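Local coordinates for folylpolyglutamate synthase protein FOLC (Mycobacterium tuberculosis, PDB 2VOS) that probably adds L-glutamate, at the expense of ATP, to dihydropteroate and to tetrahydrofolate and its polyglutamates, in folate biosynthesis, at residues A451-P454 / D455-G458. Numbering follows the deposited sequence.
Sequences AADP and DVAG. With CO (cobalt (II) ion), chain G.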
ATOM      1  N   ALA A 451      -5.594  -9.214  31.801  1.00 48.83           N
ATOM      2  CA  ALA A 451      -7.007  -9.180  32.173  1.00 48.66           C
ATOM      3  C   ALA A 451      -7.265  -9.684  33.578  1.00 48.53           C
ATOM      4  O   ALA A 451      -8.274  -9.305  34.212  1.00 49.55           O
ATOM      5  CB  ALA A 451      -7.843 -10.000  31.172  1.00 48.95           C
ATOM      6  N   ALA A 452      -6.389 -10.566  34.052  1.00 47.41           N
ATOM      7  CA  ALA A 452      -6.535 -11.159  35.374  1.00 47.20           C
ATOM      8  C   ALA A 452      -5.744 -10.370  36.398  1.00 46.63           C
ATOM      9  O   ALA A 452      -5.531 -10.840  37.532  1.00 47.63           O
ATOM     10  CB  ALA A 452      -6.018 -12.576  35.368  1.00 48.28           C
ATOM     11  N   ASP A 453      -5.292  -9.173  36.027  1.00 44.89           N
ATOM     12  CA  ASP A 453      -4.352  -8.469  36.896  1.00 42.88           C
ATOM     13  C   ASP A 453      -5.032  -7.186  37.296  1.00 42.24           C
ATOM     14  O   ASP A 453      -5.133  -6.279  36.498  1.00 40.74           O
ATOM     15  CB  ASP A 453      -3.051  -8.206  36.133  1.00 42.65           C
ATOM     16  CG  ASP A 453      -1.963  -7.659  37.020  1.00 42.58           C
ATOM     17  OD1 ASP A 453      -2.217  -7.304  38.180  1.00 36.60           O
ATOM     18  OD2 ASP A 453      -0.832  -7.562  36.542  1.00 46.48           O
ATOM     19  N   PRO A 454      -5.538  -7.125  38.536  1.00 42.34           N
ATOM     20  CA  PRO A 454      -6.460  -6.056  38.870  1.00 43.23           C
ATOM     21  C   PRO A 454      -5.917  -4.654  38.556  1.00 44.76           C
ATOM     22  O   PRO A 454      -6.682  -3.807  38.090  1.00 46.39           O
ATOM     23  CB  PRO A 454      -6.694  -6.250  40.364  1.00 43.14           C
ATOM     24  CG  PRO A 454      -6.487  -7.688  40.584  1.00 42.71           C
ATOM     25  CD  PRO A 454      -5.453  -8.137  39.597  1.00 42.03           C
ATOM     26  N   ASP A 455      -4.621  -4.407  38.768  1.00 44.05           N
ATOM     27  CA  ASP A 455      -4.094  -3.080  38.519  1.00 43.61           C
ATOM     28  C   ASP A 455      -3.512  -2.868  37.107  1.00 45.62           C
ATOM     29  O   ASP A 455      -2.852  -1.879  36.864  1.00 46.33           O
ATOM     30  CB  ASP A 455      -3.154  -2.609  39.639  1.00 42.21           C
ATOM     31  CG  ASP A 455      -1.940  -3.531  39.877  1.00 38.50           C
ATOM     32  OD1 ASP A 455      -1.780  -4.644  39.301  1.00 29.77           O
ATOM     33  OD2 ASP A 455      -1.119  -3.117  40.696  1.00 35.02           O
ATOM     34  N   VAL A 456      -3.784  -3.796  36.184  1.00 46.76           N
ATOM     35  CA  VAL A 456      -3.398  -3.675  34.780  1.00 48.05           C
ATOM     36  C   VAL A 456      -4.679  -3.580  33.949  1.00 49.09           C
ATOM     37  O   VAL A 456      -5.030  -2.496  33.480  1.00 50.03           O
ATOM     38  CB  VAL A 456      -2.508  -4.853  34.281  1.00 48.32           C
ATOM     39  CG1 VAL A 456      -2.229  -4.756  32.744  1.00 48.92           C
ATOM     40  CG2 VAL A 456      -1.186  -4.903  35.054  1.00 48.89           C
ATOM     41  N   ALA A 457      -5.389  -4.689  33.776  1.00 49.51           N
ATOM     42  CA  ALA A 457      -6.645  -4.653  33.028  1.00 50.54           C
ATOM     43  C   ALA A 457      -7.733  -5.498  33.655  1.00 51.49           C
ATOM     44  O   ALA A 457      -8.651  -5.901  32.974  1.00 51.10           O
ATOM     45  CB  ALA A 457      -6.414  -5.079  31.534  1.00 51.17           C
ATOM     46  N   GLY A 458      -7.624  -5.762  34.962  1.00 52.63           N
ATOM     47  CA  GLY A 458      -8.627  -6.536  35.722  1.00 54.00           C
ATOM     48  C   GLY A 458     -10.103  -6.306  35.392  1.00 55.11           C
ATOM     49  O   GLY A 458     -10.655  -5.230  35.642  1.00 55.90           O
TER
HETATM   50 CO    CO G1495      -0.949  -6.305  39.562  1.00 41.55          CO
HETATM   51  O   HOH W   1       0.656  -5.549  37.931  1.00 43.18           O
HETATM   52  O   HOH W   2       0.421  -5.092  41.008  1.00 44.89           O
HETATM   53  O   HOH W   3      -0.061  -7.843  39.698  1.00 36.27           O
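Asp453 and Asp455 share a cobalt ion, each through a single carboxylate oxygen: Asp453 OD1 lies 2.1 Å from the metal and Asp455 OD1 1.9 Å. The two OD1 atoms are thereby brought to 2.9 Å from one another, an approach whose repulsion the cation probably offsets. The carboxylate planes are turned 56° apart, neither stacked nor perpendicular. In Asp455 the CG sits between backbone N and carbonyl carbon (chi1 58°), which swings the carboxylate back toward Asp453. Three waters bring the ligands to five; one of them donates to Asp453 OD2 and another to Asp455 OD2, so the oxygens that do not bind the metal help to orient its water shell. The site lies on the surface of the glutamate ligase domain, in the loop joining helix 436-451 to strand 464-469, far from the bound ADP. Behind the carboxylates the chain makes a tight turn around Asp453 O. That carbonyl accepts a nearly straight bond from Val456 N at 2.8 Å, closing a beta turn with Pro454 and Asp455 at its corners, and a more bent one from Gly458 N at 3.0 Å; the two donors come from opposite faces of its plane. Pro454 suits its corner because its ring restrains phi near the -54° found there. Val456 lays CG2 over one face of the Asp453 carboxylate, 3.1 Å from OD2, while Gly458 suits its place because any CB there would run into Pro454 CA; its own CA makes a CA-H...O contact with Ala451 O at 3.2 Å.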